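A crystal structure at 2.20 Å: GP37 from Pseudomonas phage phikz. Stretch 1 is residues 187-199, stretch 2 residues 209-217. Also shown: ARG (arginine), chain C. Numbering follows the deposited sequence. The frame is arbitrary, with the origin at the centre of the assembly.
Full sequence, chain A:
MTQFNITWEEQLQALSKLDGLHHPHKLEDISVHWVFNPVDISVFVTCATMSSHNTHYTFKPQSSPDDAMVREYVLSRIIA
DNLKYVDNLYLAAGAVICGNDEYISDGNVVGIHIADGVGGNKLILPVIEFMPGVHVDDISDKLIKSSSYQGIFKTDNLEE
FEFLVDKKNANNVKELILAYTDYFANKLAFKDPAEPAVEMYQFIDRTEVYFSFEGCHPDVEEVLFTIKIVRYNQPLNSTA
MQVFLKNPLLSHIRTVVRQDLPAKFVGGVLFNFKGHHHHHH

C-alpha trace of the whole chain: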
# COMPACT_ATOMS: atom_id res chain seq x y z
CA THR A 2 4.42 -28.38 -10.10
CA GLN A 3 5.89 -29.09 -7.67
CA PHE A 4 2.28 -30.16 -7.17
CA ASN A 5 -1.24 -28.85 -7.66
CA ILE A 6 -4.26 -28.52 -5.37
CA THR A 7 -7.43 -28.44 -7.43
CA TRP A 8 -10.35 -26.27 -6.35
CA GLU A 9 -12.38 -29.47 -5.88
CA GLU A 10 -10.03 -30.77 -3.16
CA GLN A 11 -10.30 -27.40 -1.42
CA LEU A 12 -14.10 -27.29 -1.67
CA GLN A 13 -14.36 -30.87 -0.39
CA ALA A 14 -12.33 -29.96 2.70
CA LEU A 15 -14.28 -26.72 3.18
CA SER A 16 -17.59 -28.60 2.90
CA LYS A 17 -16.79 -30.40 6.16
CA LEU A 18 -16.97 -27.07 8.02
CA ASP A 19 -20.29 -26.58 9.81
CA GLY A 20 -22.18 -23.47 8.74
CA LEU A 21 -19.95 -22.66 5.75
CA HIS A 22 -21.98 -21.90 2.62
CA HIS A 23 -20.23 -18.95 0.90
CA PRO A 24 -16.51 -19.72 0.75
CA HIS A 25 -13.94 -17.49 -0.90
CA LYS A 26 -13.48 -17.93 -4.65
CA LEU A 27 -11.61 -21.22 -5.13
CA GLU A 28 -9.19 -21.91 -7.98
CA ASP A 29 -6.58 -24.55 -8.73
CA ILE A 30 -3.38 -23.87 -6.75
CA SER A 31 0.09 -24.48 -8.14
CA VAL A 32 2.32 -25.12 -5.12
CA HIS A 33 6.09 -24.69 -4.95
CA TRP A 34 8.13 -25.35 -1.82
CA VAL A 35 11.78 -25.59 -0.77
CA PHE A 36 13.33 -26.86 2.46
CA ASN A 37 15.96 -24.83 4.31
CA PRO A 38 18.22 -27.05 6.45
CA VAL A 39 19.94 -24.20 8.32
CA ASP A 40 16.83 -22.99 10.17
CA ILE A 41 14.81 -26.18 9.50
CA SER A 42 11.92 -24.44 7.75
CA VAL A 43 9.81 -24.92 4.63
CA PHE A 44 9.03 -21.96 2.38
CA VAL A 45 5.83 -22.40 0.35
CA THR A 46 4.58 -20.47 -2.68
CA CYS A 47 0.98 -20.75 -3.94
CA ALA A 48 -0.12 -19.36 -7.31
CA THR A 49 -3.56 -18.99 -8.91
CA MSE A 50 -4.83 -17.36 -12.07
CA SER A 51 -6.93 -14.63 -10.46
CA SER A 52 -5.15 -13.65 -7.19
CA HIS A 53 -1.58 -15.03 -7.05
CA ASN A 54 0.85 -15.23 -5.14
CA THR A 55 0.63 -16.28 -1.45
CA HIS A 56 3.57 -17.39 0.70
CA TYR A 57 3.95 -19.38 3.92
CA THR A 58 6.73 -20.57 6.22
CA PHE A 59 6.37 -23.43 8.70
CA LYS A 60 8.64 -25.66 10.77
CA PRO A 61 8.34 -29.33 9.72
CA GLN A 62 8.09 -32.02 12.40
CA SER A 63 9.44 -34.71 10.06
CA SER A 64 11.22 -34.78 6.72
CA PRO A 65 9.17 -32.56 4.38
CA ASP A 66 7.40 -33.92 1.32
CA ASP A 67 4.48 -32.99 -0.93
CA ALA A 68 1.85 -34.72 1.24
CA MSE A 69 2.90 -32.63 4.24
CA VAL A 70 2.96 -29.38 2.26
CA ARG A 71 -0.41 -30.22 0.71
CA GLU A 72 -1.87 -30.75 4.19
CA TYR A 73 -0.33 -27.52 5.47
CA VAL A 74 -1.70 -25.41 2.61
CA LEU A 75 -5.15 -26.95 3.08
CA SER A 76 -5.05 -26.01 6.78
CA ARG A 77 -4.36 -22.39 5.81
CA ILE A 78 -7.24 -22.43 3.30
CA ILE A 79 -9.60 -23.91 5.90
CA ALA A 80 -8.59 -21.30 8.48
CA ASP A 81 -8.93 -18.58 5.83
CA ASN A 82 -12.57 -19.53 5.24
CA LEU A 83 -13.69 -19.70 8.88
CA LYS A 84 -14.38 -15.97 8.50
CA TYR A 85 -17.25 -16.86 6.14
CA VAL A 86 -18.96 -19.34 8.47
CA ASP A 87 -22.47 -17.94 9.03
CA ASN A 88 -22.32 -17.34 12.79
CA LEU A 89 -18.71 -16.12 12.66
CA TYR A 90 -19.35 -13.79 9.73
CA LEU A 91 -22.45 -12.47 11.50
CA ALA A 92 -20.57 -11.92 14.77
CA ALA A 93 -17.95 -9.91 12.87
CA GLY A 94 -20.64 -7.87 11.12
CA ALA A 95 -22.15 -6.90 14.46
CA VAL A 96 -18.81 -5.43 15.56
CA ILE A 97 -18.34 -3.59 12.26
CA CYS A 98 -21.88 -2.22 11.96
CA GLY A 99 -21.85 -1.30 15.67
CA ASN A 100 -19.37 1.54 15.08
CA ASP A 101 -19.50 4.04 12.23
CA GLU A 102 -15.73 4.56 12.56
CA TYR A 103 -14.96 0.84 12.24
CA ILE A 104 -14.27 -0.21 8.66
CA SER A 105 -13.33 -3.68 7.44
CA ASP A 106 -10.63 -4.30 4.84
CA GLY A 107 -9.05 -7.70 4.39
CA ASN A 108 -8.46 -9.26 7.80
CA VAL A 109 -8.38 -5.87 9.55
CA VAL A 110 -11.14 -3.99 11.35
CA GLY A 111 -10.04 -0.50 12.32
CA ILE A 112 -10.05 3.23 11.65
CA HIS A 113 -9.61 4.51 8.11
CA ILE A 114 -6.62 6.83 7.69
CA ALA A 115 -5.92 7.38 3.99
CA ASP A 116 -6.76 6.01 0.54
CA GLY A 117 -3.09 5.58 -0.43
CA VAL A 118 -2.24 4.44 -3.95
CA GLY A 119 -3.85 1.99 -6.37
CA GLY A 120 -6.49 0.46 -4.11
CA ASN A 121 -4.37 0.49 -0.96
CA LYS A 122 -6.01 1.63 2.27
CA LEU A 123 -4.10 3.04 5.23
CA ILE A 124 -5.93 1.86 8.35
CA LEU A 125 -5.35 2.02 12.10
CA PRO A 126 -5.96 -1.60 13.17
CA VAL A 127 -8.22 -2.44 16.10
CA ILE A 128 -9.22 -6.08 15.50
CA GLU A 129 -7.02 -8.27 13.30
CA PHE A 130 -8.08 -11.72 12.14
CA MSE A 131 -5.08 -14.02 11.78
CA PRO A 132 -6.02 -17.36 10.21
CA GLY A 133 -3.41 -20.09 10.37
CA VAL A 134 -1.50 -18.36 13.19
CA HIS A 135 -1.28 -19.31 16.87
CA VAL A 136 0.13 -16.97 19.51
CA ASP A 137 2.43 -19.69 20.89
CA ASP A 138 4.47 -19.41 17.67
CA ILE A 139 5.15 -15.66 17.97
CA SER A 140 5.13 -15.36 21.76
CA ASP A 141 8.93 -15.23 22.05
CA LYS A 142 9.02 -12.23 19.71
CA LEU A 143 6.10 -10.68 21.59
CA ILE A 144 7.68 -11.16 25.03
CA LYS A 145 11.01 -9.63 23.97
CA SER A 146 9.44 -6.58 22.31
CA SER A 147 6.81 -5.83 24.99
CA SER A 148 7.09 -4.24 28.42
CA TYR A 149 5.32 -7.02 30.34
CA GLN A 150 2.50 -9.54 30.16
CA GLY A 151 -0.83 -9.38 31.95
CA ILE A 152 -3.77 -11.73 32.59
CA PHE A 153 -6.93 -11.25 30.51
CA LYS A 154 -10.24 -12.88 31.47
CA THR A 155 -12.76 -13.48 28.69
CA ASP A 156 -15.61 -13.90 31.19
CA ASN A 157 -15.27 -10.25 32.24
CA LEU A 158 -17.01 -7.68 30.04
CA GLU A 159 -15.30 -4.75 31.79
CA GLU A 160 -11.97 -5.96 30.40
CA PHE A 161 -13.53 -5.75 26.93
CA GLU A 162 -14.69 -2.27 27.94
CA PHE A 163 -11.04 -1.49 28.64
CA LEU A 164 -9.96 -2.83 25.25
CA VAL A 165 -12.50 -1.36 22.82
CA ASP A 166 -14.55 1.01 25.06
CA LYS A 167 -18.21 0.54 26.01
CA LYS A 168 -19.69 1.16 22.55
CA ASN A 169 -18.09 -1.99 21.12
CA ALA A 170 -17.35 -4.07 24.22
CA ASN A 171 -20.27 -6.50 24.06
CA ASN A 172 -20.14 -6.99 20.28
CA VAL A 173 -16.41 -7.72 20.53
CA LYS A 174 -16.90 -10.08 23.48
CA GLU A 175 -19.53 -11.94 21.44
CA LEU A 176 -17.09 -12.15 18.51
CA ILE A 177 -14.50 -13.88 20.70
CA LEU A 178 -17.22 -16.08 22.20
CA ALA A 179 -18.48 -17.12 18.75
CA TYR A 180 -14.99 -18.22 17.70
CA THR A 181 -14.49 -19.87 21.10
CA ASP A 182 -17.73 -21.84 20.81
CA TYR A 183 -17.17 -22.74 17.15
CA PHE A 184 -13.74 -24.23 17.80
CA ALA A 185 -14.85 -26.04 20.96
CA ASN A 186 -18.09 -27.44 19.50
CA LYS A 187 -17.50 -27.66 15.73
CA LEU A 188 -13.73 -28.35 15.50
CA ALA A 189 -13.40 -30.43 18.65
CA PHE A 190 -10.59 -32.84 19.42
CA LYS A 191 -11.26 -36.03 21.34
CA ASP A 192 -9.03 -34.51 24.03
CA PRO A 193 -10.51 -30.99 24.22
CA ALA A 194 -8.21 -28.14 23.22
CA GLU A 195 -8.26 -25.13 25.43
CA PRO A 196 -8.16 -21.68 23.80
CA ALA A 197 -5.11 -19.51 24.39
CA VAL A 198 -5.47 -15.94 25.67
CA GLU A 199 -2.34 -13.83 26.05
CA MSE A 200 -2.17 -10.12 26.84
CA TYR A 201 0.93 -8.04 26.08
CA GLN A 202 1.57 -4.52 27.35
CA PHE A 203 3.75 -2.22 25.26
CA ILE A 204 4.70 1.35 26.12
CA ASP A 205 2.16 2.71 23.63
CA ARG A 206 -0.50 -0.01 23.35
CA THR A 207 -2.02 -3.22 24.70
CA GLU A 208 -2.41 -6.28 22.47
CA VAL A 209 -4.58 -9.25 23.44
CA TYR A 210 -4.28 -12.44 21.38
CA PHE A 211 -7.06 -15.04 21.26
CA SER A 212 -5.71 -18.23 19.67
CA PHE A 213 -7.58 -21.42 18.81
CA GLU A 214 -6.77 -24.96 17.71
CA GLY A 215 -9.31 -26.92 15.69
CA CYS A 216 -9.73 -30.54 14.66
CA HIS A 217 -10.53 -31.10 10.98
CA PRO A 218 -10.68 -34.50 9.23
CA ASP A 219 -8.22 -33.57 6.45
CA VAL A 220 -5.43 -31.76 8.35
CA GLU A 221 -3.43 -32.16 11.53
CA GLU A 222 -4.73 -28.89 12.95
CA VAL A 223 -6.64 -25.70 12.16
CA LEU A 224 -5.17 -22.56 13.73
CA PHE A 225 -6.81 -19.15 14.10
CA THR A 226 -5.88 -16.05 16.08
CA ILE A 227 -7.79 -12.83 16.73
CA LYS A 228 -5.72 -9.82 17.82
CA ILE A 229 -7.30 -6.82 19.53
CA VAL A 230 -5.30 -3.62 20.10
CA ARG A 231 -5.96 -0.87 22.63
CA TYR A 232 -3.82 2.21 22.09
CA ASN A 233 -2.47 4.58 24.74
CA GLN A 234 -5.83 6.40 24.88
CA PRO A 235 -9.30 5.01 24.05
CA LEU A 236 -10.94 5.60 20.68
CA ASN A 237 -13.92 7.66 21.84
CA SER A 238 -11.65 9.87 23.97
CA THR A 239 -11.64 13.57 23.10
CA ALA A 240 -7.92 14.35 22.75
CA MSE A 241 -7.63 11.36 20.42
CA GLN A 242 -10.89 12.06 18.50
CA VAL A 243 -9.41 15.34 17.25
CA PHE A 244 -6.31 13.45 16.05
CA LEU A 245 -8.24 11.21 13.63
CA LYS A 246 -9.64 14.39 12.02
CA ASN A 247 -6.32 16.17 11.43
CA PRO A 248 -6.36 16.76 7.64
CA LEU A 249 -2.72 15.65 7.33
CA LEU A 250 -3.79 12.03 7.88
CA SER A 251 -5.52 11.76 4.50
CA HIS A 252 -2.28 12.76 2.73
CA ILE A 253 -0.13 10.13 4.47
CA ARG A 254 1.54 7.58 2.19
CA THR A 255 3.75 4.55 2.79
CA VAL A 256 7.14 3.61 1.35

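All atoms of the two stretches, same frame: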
# COMPACT_ATOMS: atom_id res chain seq x y z
N LYS A 187 -17.47 -27.27 17.13
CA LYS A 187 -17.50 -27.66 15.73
C LYS A 187 -16.16 -28.16 15.20
O LYS A 187 -16.14 -28.79 14.14
CB LYS A 187 -17.96 -26.48 14.85
CG LYS A 187 -19.20 -25.79 15.37
CD LYS A 187 -20.40 -26.70 15.28
CE LYS A 187 -21.70 -25.94 15.49
NZ LYS A 187 -22.88 -26.77 15.12
N LEU A 188 -15.06 -27.90 15.90
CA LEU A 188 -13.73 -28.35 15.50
C LEU A 188 -13.07 -29.09 16.65
O LEU A 188 -11.86 -28.98 16.88
CB LEU A 188 -12.87 -27.18 15.04
CG LEU A 188 -13.43 -26.33 13.89
CD1 LEU A 188 -12.56 -25.09 13.66
CD2 LEU A 188 -13.53 -27.16 12.61
N ALA A 189 -13.86 -29.87 17.38
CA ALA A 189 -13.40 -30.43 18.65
C ALA A 189 -12.45 -31.60 18.44
O ALA A 189 -12.64 -32.43 17.55
CB ALA A 189 -14.60 -30.87 19.49
N PHE A 190 -11.42 -31.65 19.28
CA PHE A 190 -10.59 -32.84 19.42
C PHE A 190 -11.22 -33.79 20.43
O PHE A 190 -12.01 -33.39 21.29
CB PHE A 190 -9.18 -32.47 19.90
CG PHE A 190 -8.38 -31.68 18.90
CD1 PHE A 190 -7.64 -32.32 17.92
CD2 PHE A 190 -8.34 -30.29 18.97
CE1 PHE A 190 -6.89 -31.60 17.01
CE2 PHE A 190 -7.59 -29.56 18.06
CZ PHE A 190 -6.87 -30.22 17.08
N LYS A 191 -10.86 -35.07 20.32
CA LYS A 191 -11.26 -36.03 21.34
C LYS A 191 -10.79 -35.59 22.72
O LYS A 191 -11.55 -35.64 23.69
CB LYS A 191 -10.72 -37.42 21.00
N ASP A 192 -9.54 -35.15 22.82
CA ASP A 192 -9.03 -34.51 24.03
C ASP A 192 -9.20 -33.01 23.86
O ASP A 192 -8.45 -32.40 23.07
CB ASP A 192 -7.57 -34.88 24.26
CG ASP A 192 -7.01 -34.26 25.53
OD1 ASP A 192 -7.81 -33.86 26.40
OD2 ASP A 192 -5.77 -34.19 25.65
N PRO A 193 -10.14 -32.37 24.56
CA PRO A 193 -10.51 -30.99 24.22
C PRO A 193 -9.33 -30.03 24.29
O PRO A 193 -8.52 -30.07 25.22
CB PRO A 193 -11.57 -30.64 25.27
CG PRO A 193 -12.13 -31.96 25.68
CD PRO A 193 -10.98 -32.92 25.63
N ALA A 194 -9.24 -29.17 23.28
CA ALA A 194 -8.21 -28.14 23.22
C ALA A 194 -8.68 -26.89 23.95
O ALA A 194 -9.82 -26.45 23.75
CB ALA A 194 -7.87 -27.81 21.77
N GLU A 195 -7.84 -26.36 24.77
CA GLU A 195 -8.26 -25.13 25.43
C GLU A 195 -7.77 -23.92 24.63
O GLU A 195 -6.65 -23.92 24.13
CB GLU A 195 -7.71 -25.05 26.85
N PRO A 196 -8.60 -22.88 24.50
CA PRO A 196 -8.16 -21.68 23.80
C PRO A 196 -7.05 -20.97 24.57
O PRO A 196 -6.96 -21.06 25.79
CB PRO A 196 -9.43 -20.82 23.73
CG PRO A 196 -10.25 -21.28 24.89
CD PRO A 196 -9.98 -22.75 25.01
N ALA A 197 -6.21 -20.27 23.82
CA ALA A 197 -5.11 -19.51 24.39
C ALA A 197 -5.46 -18.03 24.39
O ALA A 197 -5.90 -17.49 23.37
CB ALA A 197 -3.81 -19.75 23.61
N VAL A 198 -5.28 -17.38 25.53
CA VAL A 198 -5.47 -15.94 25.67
C VAL A 198 -4.20 -15.37 26.28
O VAL A 198 -3.78 -15.80 27.36
CB VAL A 198 -6.69 -15.59 26.54
CG1 VAL A 198 -6.94 -14.09 26.52
CG2 VAL A 198 -7.92 -16.36 26.07
N GLU A 199 -3.58 -14.43 25.58
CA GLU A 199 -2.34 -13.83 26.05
C GLU A 199 -2.39 -12.32 25.83
O GLU A 199 -2.63 -11.87 24.71
CB GLU A 199 -1.13 -14.45 25.35
CG GLU A 199 -0.68 -15.76 26.01
CD GLU A 199 0.24 -16.58 25.13
OE1 GLU A 199 0.97 -15.99 24.31
OE2 GLU A 199 0.24 -17.82 25.27
N VAL A 209 -4.05 -8.01 22.89
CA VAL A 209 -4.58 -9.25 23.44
C VAL A 209 -4.78 -10.22 22.29
O VAL A 209 -5.46 -9.90 21.30
CB VAL A 209 -5.89 -9.02 24.22
CG1 VAL A 209 -6.36 -10.32 24.84
CG2 VAL A 209 -5.70 -7.95 25.28
N TYR A 210 -4.20 -11.41 22.41
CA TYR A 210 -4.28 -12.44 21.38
C TYR A 210 -5.19 -13.56 21.85
O TYR A 210 -5.00 -14.11 22.94
CB TYR A 210 -2.89 -12.98 21.05
CG TYR A 210 -1.98 -11.98 20.37
CD1 TYR A 210 -1.37 -10.97 21.09
CD2 TYR A 210 -1.73 -12.07 19.01
CE1 TYR A 210 -0.54 -10.05 20.47
CE2 TYR A 210 -0.90 -11.16 18.38
CZ TYR A 210 -0.31 -10.15 19.12
OH TYR A 210 0.52 -9.24 18.50
N PHE A 211 -6.17 -13.91 21.02
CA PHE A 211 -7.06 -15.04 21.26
C PHE A 211 -6.76 -16.09 20.20
O PHE A 211 -7.11 -15.91 19.03
CB PHE A 211 -8.52 -14.61 21.21
CG PHE A 211 -8.86 -13.46 22.12
CD1 PHE A 211 -8.70 -12.15 21.69
CD2 PHE A 211 -9.35 -13.69 23.39
CE1 PHE A 211 -9.01 -11.10 22.53
CE2 PHE A 211 -9.67 -12.64 24.23
CZ PHE A 211 -9.50 -11.34 23.79
N SER A 212 -6.11 -17.18 20.60
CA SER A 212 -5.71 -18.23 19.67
C SER A 212 -6.55 -19.48 19.88
O SER A 212 -7.04 -19.75 20.98
CB SER A 212 -4.23 -18.56 19.83
OG SER A 212 -3.44 -17.47 19.39
N PHE A 213 -6.71 -20.25 18.81
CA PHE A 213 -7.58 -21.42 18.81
C PHE A 213 -6.94 -22.53 18.00
O PHE A 213 -6.22 -22.28 17.03
CB PHE A 213 -8.97 -21.09 18.24
CG PHE A 213 -9.62 -19.90 18.89
CD1 PHE A 213 -10.35 -20.05 20.06
CD2 PHE A 213 -9.51 -18.64 18.32
CE1 PHE A 213 -10.95 -18.96 20.65
CE2 PHE A 213 -10.12 -17.55 18.92
CZ PHE A 213 -10.83 -17.71 20.08
N GLU A 214 -7.22 -23.77 18.41
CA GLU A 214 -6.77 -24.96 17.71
C GLU A 214 -7.98 -25.81 17.40
O GLU A 214 -8.78 -26.11 18.30
CB GLU A 214 -5.77 -25.76 18.56
CG GLU A 214 -4.56 -24.96 19.01
CD GLU A 214 -3.77 -25.68 20.09
OE1 GLU A 214 -2.93 -26.54 19.75
OE2 GLU A 214 -3.99 -25.39 21.29
N GLY A 215 -8.13 -26.21 16.14
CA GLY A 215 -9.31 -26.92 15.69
C GLY A 215 -8.96 -28.26 15.07
O GLY A 215 -7.94 -28.41 14.41
N CYS A 216 -9.85 -29.23 15.28
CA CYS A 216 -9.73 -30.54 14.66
C CYS A 216 -10.54 -30.57 13.36
O CYS A 216 -11.73 -30.23 13.36
CB CYS A 216 -10.21 -31.63 15.61
SG CYS A 216 -10.02 -33.31 14.99
N HIS A 217 -9.89 -30.97 12.27
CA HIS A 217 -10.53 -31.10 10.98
C HIS A 217 -10.09 -32.43 10.36
O HIS A 217 -8.93 -32.82 10.49
CB HIS A 217 -10.15 -29.93 10.06
CG HIS A 217 -10.88 -29.91 8.75
ND1 HIS A 217 -10.53 -30.72 7.69
CD2 HIS A 217 -11.94 -29.18 8.34
CE1 HIS A 217 -11.34 -30.48 6.68
NE2 HIS A 217 -12.21 -29.55 7.04
N ARG C . -5.28 -29.19 20.15
CA ARG C . -4.91 -30.59 20.33
C ARG C . -5.33 -31.09 21.71
O ARG C . -5.33 -30.34 22.69
CB ARG C . -3.41 -30.78 20.13
CG ARG C . -2.57 -29.89 21.03
CD ARG C . -1.11 -29.92 20.65
NE ARG C . -0.31 -29.15 21.60
CZ ARG C . -0.12 -27.84 21.53
NH1 ARG C . -0.67 -27.14 20.55
NH2 ARG C . 0.62 -27.22 22.44
OXT ARG C . -5.70 -32.25 21.89

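The two stretches meet in two different ways. At one end, residues 197-199 pair with the strand of stretch 2 as antiparallel strands. At the other, the loop from L188 to P196 bulges away from that strand and returns to it.

The strand pairing is regular. A197 N donates to S212 O at 3.0 Å, and S212 N donates back to A197 O at 2.8 Å. The same closed pair repeats two residues on, with E199 N to Y210 O at 3.0 Å and Y210 N to E199 O at 2.8 Å. V198 and F211 lie between them as a non-hydrogen-bonded pair. Here the backbones approach closely, and V198 CA sits 3.3 Å from Y210 O.

Side chains alternate across this small sheet. V198 and F211 share one face. V198 CG1 lies 3.8 Å from F211 CE2 and 4.2 Å from V209 CG1, so this one methyl touches both residues. A197, S212, E199 and Y210 take the other face. A197 CB and S212 CB are small neighbours 4.0 Å apart. Just before the strand, P196 CB packs 3.9 Å from CD1 of the F213 ring.

At the far end, L188 is tied to stretch 2 by one short backbone hydrogen bond, C216 N to L188 O at 2.6 Å, nearly straight at 172°. The L188 side chain points toward stretch 2 and fills the space left by G215, which has no side chain. A CB built on G215 would lie 2.8 Å from L188 CD1, a clash. The bare backbone is therefore the hollow, and the leucine is the bump.

F190 is the other bump. Its CB starts sideways, but the ring comes nearer to the strand. C216 CB sits over one face, 3.6 Å from the ring centroid and 14° off the normal, as a CH-pi contact. C216 SG is more oblique, 4.5 Å from the centroid. The ring edge meets E214 O, with F190 CE2 3.7 Å away. The opposite face is covered by the bound arginine, whose N is 3.1 Å from F190 CE2. The ring is thus sandwiched between C216 and the ligand.

Where the loop stands off from the strand, the arginine occupies space beside both stretches. E214 holds its guanidinium group: ARG NH1 donates to E214 OE1 in a very short 2.5 Å hydrogen bond. A194 points toward the strand, with its CB 4.3 Å from E214 CB and 3.4 Å from ARG N.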